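Local coordinates for septation protein imp2 (Schizosaccharomyces pombe, PDB 5C1F) that tethers the cytokinetic machinery to membrane phospholipids through its F-BAR domain, is required for normal septation and takes part in disassembly of the medial ring, at residues S65-T68 / G69-E73; K142-Y145 / L146-V150; L165-N168 / N169-N173. One frame throughout, in Å; residues are numbered along the deposited sequence.

Contact 1: residues S65-T68 / G69-E73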
# COMPACT_ATOMS: atom_id res chain seq x y z
N SER A 65 -17.39 9.62 21.19
CA SER A 65 -17.70 11.04 21.17
C SER A 65 -17.00 11.77 22.31
O SER A 65 -17.46 12.82 22.76
CB SER A 65 -19.21 11.26 21.27
OG SER A 65 -19.88 10.61 20.22
N LEU A 66 -15.89 11.21 22.78
CA LEU A 66 -15.21 11.72 23.97
C LEU A 66 -14.29 12.90 23.66
O LEU A 66 -14.02 13.72 24.53
CB LEU A 66 -14.43 10.60 24.64
CG LEU A 66 -15.27 9.46 25.23
CD1 LEU A 66 -14.37 8.34 25.71
CD2 LEU A 66 -16.15 9.97 26.35
N GLU A 67 -13.80 12.97 22.42
CA GLU A 67 -12.94 14.08 22.04
C GLU A 67 -13.78 15.31 21.73
O GLU A 67 -14.96 15.18 21.38
CB GLU A 67 -12.07 13.70 20.83
CG GLU A 67 -10.87 14.61 20.61
CD GLU A 67 -10.00 14.75 21.85
OE1 GLU A 67 -9.06 13.95 22.01
OE2 GLU A 67 -10.27 15.66 22.67
N THR A 68 -13.20 16.49 21.88
CA THR A 68 -13.93 17.74 21.67
C THR A 68 -13.12 18.73 20.83
O THR A 68 -11.95 18.50 20.55
CB THR A 68 -14.29 18.43 23.02
OG1 THR A 68 -13.10 18.91 23.65
CG2 THR A 68 -15.01 17.46 23.95
N GLY A 69 -13.76 19.83 20.43
CA GLY A 69 -13.08 20.94 19.80
C GLY A 69 -12.48 20.66 18.44
O GLY A 69 -12.95 19.79 17.71
N CYS A 70 -11.43 21.40 18.10
CA CYS A 70 -10.79 21.23 16.81
C CYS A 70 -9.95 19.95 16.77
O CYS A 70 -9.65 19.43 15.70
CB CYS A 70 -9.94 22.46 16.46
SG CYS A 70 -8.48 22.74 17.49
N LEU A 71 -9.58 19.45 17.95
CA LEU A 71 -8.81 18.21 18.02
C LEU A 71 -9.66 17.03 17.53
O LEU A 71 -9.16 16.16 16.83
CB LEU A 71 -8.32 17.96 19.45
CG LEU A 71 -7.43 16.73 19.68
CD1 LEU A 71 -6.23 16.73 18.74
CD2 LEU A 71 -6.97 16.66 21.13
N LYS A 72 -10.94 17.03 17.90
CA LYS A 72 -11.87 16.02 17.39
C LYS A 72 -12.02 16.16 15.88
O LYS A 72 -12.08 15.16 15.16
CB LYS A 72 -13.24 16.15 18.07
CG LYS A 72 -14.23 15.08 17.65
CD LYS A 72 -15.62 15.33 18.23
CE LYS A 72 -16.62 14.26 17.79
NZ LYS A 72 -17.96 14.45 18.41
N GLU A 73 -12.06 17.39 15.40
CA GLU A 73 -12.17 17.65 13.97
C GLU A 73 -10.95 17.13 13.22
O GLU A 73 -11.07 16.56 12.14
CB GLU A 73 -12.34 19.15 13.70
CG GLU A 73 -13.70 19.69 14.14
CD GLU A 73 -13.85 21.18 13.88
OE1 GLU A 73 -12.84 21.84 13.55
OE2 GLU A 73 -14.98 21.69 14.01
O HOH W 1 -19.00 11.91 17.59
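Glu67 and Leu71 make the tight half of this contact, where the loop after helix 18-59 turns into helix 69-155 of the F-BAR domain. The glutamate chain bends back at chi2 (54°), which brings its carboxylate across the leucine side chain, OE1 lying 3.5 Å from Leu71 CD2. Its other oxygen, OE2, takes the backbone N-H of Thr68 at 3.1 Å on the anti side, close to the carboxylate plane. Arg218 of the second subunit forms a salt bridge to OE1, and Arg219 of that subunit donates to Thr68 OG1. The first turn is joined by Lys72 N to Thr68 O (3.2 Å), and the base of the Lys72 side chain lies against Glu67, Lys72 CD passing 3.2 Å from Glu67 O. Here also Cys70 is tied to Cys254 by a disulfide.

The solvent side is looser. Lys72 runs out fully extended, and its NZ reaches Ser65 OG only through a water, to which NZ donates at 2.9 Å. A glutamine in place of Glu67 would probably leave Arg218 of the second subunit without its countercharge. The chemistry thus implies that one buried carboxylate serves both the turn and the dimer, its negative charge probably balanced by arginine from across the interface.

Contact 2: residues K142-Y145 / L146-V150; sequences KYHY and LCKKV
Lys142 O receives Leu146 N at 3.1 Å, the first of four i to i+4 backbone bonds that join 142-145 to 146-150 in helix 69-155, one of the long helices of the F-BAR domain. The leucine also leans on that carbonyl with its side chain, CG coming to 3.2 Å from Lys142 O.

Next comes Tyr143, the buried member, and with it a Cys sulfur-aromatic contact. Cys147 SG sits over one face of the phenol ring, 4.0 Å from its centroid and 20° off the normal, displaced toward the CE1 side. With CG anti to the backbone N (chi1 173°), the tyrosine ring is carried alongside the next turn, where the sulfur can cover it. Tyr186 of helix 162-252 meets the same ring, and Tyr283 of the second subunit packs on Cys147.

His144 O accepts Lys148 N, while the imidazole meets the ring of Tyr282 of the second subunit.

On the exposed side, Tyr145 O accepts Lys149 N, the last of the four. The Tyr145 side chain and that of Lys148 run side by side in the same direction, the lysine approaching the ring obliquely: Tyr145 CD2 is 3.7 Å from Lys148 CD, and CE2 is 3.8 Å from Lys148 NZ.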
# COMPACT_ATOMS: atom_id res chain seq x y z
N LYS A 142 17.52 -40.00 -61.09
CA LYS A 142 17.08 -40.86 -62.19
C LYS A 142 17.98 -40.67 -63.40
O LYS A 142 18.46 -41.64 -63.99
CB LYS A 142 15.63 -40.56 -62.58
CG LYS A 142 14.60 -41.11 -61.60
CD LYS A 142 13.19 -40.93 -62.15
CE LYS A 142 12.14 -41.37 -61.14
NZ LYS A 142 10.76 -41.19 -61.66
N TYR A 143 18.23 -39.42 -63.74
CA TYR A 143 19.07 -39.08 -64.88
C TYR A 143 20.52 -39.48 -64.64
O TYR A 143 21.22 -39.89 -65.56
CB TYR A 143 18.96 -37.58 -65.16
CG TYR A 143 19.91 -37.06 -66.22
CD1 TYR A 143 19.75 -37.42 -67.55
CD2 TYR A 143 20.94 -36.20 -65.89
CE1 TYR A 143 20.61 -36.94 -68.52
CE2 TYR A 143 21.80 -35.71 -66.85
CZ TYR A 143 21.63 -36.08 -68.16
OH TYR A 143 22.49 -35.59 -69.11
N HIS A 144 20.96 -39.38 -63.39
CA HIS A 144 22.32 -39.75 -63.00
C HIS A 144 22.58 -41.23 -63.26
O HIS A 144 23.52 -41.59 -63.96
CB HIS A 144 22.56 -39.42 -61.52
CG HIS A 144 23.92 -39.81 -61.03
ND1 HIS A 144 24.10 -40.72 -60.00
CD2 HIS A 144 25.15 -39.42 -61.40
CE1 HIS A 144 25.39 -40.86 -59.78
NE2 HIS A 144 26.06 -40.09 -60.61
N TYR A 145 21.74 -42.08 -62.69
CA TYR A 145 21.98 -43.52 -62.72
C TYR A 145 21.55 -44.16 -64.04
O TYR A 145 21.89 -45.30 -64.32
CB TYR A 145 21.30 -44.20 -61.53
CG TYR A 145 22.02 -43.92 -60.23
CD1 TYR A 145 21.67 -42.84 -59.43
CD2 TYR A 145 23.07 -44.73 -59.81
CE1 TYR A 145 22.34 -42.58 -58.24
CE2 TYR A 145 23.75 -44.48 -58.63
CZ TYR A 145 23.38 -43.40 -57.85
OH TYR A 145 24.05 -43.14 -56.68
N LEU A 146 20.82 -43.41 -64.86
CA LEU A 146 20.54 -43.85 -66.22
C LEU A 146 21.81 -43.72 -67.06
O LEU A 146 22.15 -44.62 -67.83
CB LEU A 146 19.40 -43.05 -66.85
CG LEU A 146 17.99 -43.57 -66.55
CD1 LEU A 146 16.95 -42.72 -67.26
CD2 LEU A 146 17.86 -45.03 -66.94
N CYS A 147 22.51 -42.59 -66.91
CA CYS A 147 23.79 -42.39 -67.58
C CYS A 147 24.80 -43.41 -67.09
O CYS A 147 25.67 -43.86 -67.84
CB CYS A 147 24.31 -40.97 -67.34
SG CYS A 147 23.25 -39.67 -67.99
N LYS A 148 24.67 -43.79 -65.83
CA LYS A 148 25.59 -44.74 -65.21
C LYS A 148 25.40 -46.14 -65.77
O LYS A 148 26.35 -46.91 -65.88
CB LYS A 148 25.40 -44.74 -63.69
CG LYS A 148 26.68 -44.94 -62.91
CD LYS A 148 26.43 -44.87 -61.41
CE LYS A 148 27.71 -45.15 -60.63
NZ LYS A 148 27.44 -45.29 -59.18
N LYS A 149 24.16 -46.47 -66.14
CA LYS A 149 23.88 -47.77 -66.74
C LYS A 149 24.39 -47.84 -68.17
O LYS A 149 24.90 -48.87 -68.61
CB LYS A 149 22.38 -48.08 -66.70
CG LYS A 149 21.90 -48.61 -65.36
CD LYS A 149 20.39 -48.74 -65.35
CE LYS A 149 19.89 -49.58 -66.51
NZ LYS A 149 18.41 -49.63 -66.55
N VAL A 150 24.25 -46.74 -68.90
CA VAL A 150 24.78 -46.64 -70.25
C VAL A 150 26.28 -46.90 -70.23
O VAL A 150 26.80 -47.70 -71.02
CB VAL A 150 24.51 -45.26 -70.87
CG1 VAL A 150 25.31 -45.09 -72.16
CG2 VAL A 150 23.03 -45.06 -71.13

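Contact 3: residues L165-N168 / N169-N173; sequences LEKN and NAKLN
Leu165 O to Asn169 N and Asn168 O to Leu172 N, both 2.9 Å, belong to an unbroken run of i to i+4 backbone bonds near the start of helix 162-252. Between them Ala170 N bonds to Glu166 O and Lys171 N to Lys167 O, so that four successive carbonyls are each met by an amide one turn on.

The side-chain polar link is weaker. Asn168 ND2 donates to Asn169 OD1 over 3.4 Å, a weak bond between neighbouring amides whose planes stand 61° apart. Each has a stronger partner elsewhere: the same ND2 donates to Tyr153 O, and OD1 accepts from Gln157 NE2. Asn168 is buried, and its CG lies anti to the backbone N (chi1 173°), a setting that lets the amide nitrogen reach both acceptors. Together these bonds join the beginning of the helix to the end of helix 69-155 and the connecting loop.

Farther out, Leu165 crosses the Asn169 amide, with CG 4.0 Å from ND2. Lys167, bent at chi2 (67°), crosses the extended Lys171, and their CE methylenes meet at 3.6 Å. Lys167 NZ and Lys171 NZ, alike in charge, stay 5.7 Å apart, so the pair touches through its aliphatic parts while the ammonium groups diverge.

Leu165 and Asn168 pack on Leu160 of the loop, whereas Leu172 lies buried against Val150, Tyr153 and Val154. The stretch therefore sits at a helical hairpin, its inner side turned to helix 69-155.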
# COMPACT_ATOMS: atom_id res chain seq x y z
N LEU A 165 25.25 -60.64 -75.66
CA LEU A 165 25.77 -59.37 -76.15
C LEU A 165 24.65 -58.55 -76.77
O LEU A 165 24.58 -57.34 -76.57
CB LEU A 165 26.89 -59.59 -77.16
CG LEU A 165 27.43 -58.35 -77.89
CD1 LEU A 165 28.01 -57.35 -76.90
CD2 LEU A 165 28.47 -58.74 -78.93
N GLU A 166 23.78 -59.22 -77.52
CA GLU A 166 22.67 -58.54 -78.18
C GLU A 166 21.61 -58.12 -77.16
O GLU A 166 20.98 -57.07 -77.30
CB GLU A 166 22.05 -59.43 -79.27
CG GLU A 166 21.33 -60.66 -78.76
CD GLU A 166 20.87 -61.58 -79.88
OE1 GLU A 166 21.60 -61.71 -80.89
OE2 GLU A 166 19.77 -62.17 -79.76
N LYS A 167 21.43 -58.94 -76.13
CA LYS A 167 20.52 -58.62 -75.03
C LYS A 167 21.05 -57.40 -74.28
O LYS A 167 20.28 -56.56 -73.81
CB LYS A 167 20.37 -59.81 -74.09
CG LYS A 167 19.55 -59.55 -72.84
CD LYS A 167 18.08 -59.30 -73.18
CE LYS A 167 17.27 -59.06 -71.91
NZ LYS A 167 15.82 -58.89 -72.20
N ASN A 168 22.37 -57.32 -74.17
CA ASN A 168 23.04 -56.19 -73.55
C ASN A 168 22.87 -54.92 -74.38
O ASN A 168 22.60 -53.85 -73.85
CB ASN A 168 24.52 -56.50 -73.34
CG ASN A 168 25.31 -55.30 -72.85
OD1 ASN A 168 25.34 -55.02 -71.65
ND2 ASN A 168 25.95 -54.60 -73.77
N ASN A 169 23.02 -55.06 -75.69
CA ASN A 169 22.88 -53.93 -76.60
C ASN A 169 21.43 -53.46 -76.69
O ASN A 169 21.16 -52.30 -76.98
CB ASN A 169 23.42 -54.29 -77.98
CG ASN A 169 24.93 -54.47 -77.99
OD1 ASN A 169 25.62 -54.04 -77.06
ND2 ASN A 169 25.44 -55.11 -79.03
N ALA A 170 20.50 -54.37 -76.43
CA ALA A 170 19.08 -54.02 -76.36
C ALA A 170 18.82 -53.16 -75.13
O ALA A 170 18.14 -52.14 -75.22
CB ALA A 170 18.22 -55.27 -76.33
N LYS A 171 19.37 -53.57 -73.99
CA LYS A 171 19.26 -52.81 -72.76
C LYS A 171 19.92 -51.44 -72.91
O LYS A 171 19.42 -50.44 -72.41
CB LYS A 171 19.91 -53.56 -71.59
CG LYS A 171 19.24 -54.86 -71.21
CD LYS A 171 20.12 -55.67 -70.27
CE LYS A 171 19.47 -56.99 -69.90
NZ LYS A 171 20.26 -57.74 -68.89
N LEU A 172 21.06 -51.43 -73.59
CA LEU A 172 21.79 -50.20 -73.84
C LEU A 172 20.95 -49.24 -74.68
O LEU A 172 20.86 -48.05 -74.37
CB LEU A 172 23.12 -50.49 -74.55
CG LEU A 172 23.91 -49.27 -75.05
CD1 LEU A 172 24.23 -48.33 -73.91
CD2 LEU A 172 25.18 -49.71 -75.76
N ASN A 173 20.32 -49.77 -75.72
CA ASN A 173 19.52 -48.94 -76.60
C ASN A 173 18.27 -48.42 -75.90
O ASN A 173 17.88 -47.27 -76.09
CB ASN A 173 19.12 -49.72 -77.86
CG ASN A 173 18.86 -48.82 -79.04
OD1 ASN A 173 17.86 -48.10 -79.08
ND2 ASN A 173 19.76 -48.84 -80.02

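How the contacts relate
The three contacts illustrate how local chemistry along long helices follows position in an elongated fold. Contacts 1 and 2 both use helix 69-155, yet their centres lie about 110 Å apart, on opposite sides of the chain's centre; both touch the second subunit, contact 1 chiefly through charged and polar groups and contact 2 chiefly through aromatic rings. Contact 3, on helix 162-252, is touched by no other chain of the assembly and relies on amides within its own chain. It meets contact 2 directly, Val150 CG1 packing on Leu172 CD1 at 3.8 Å. Contact 2 is largely a surface contact, whereas contacts 1 and 3 are partly buried, each with a buried polar side chain (Glu67, Asn168) that bonds beyond its own segments.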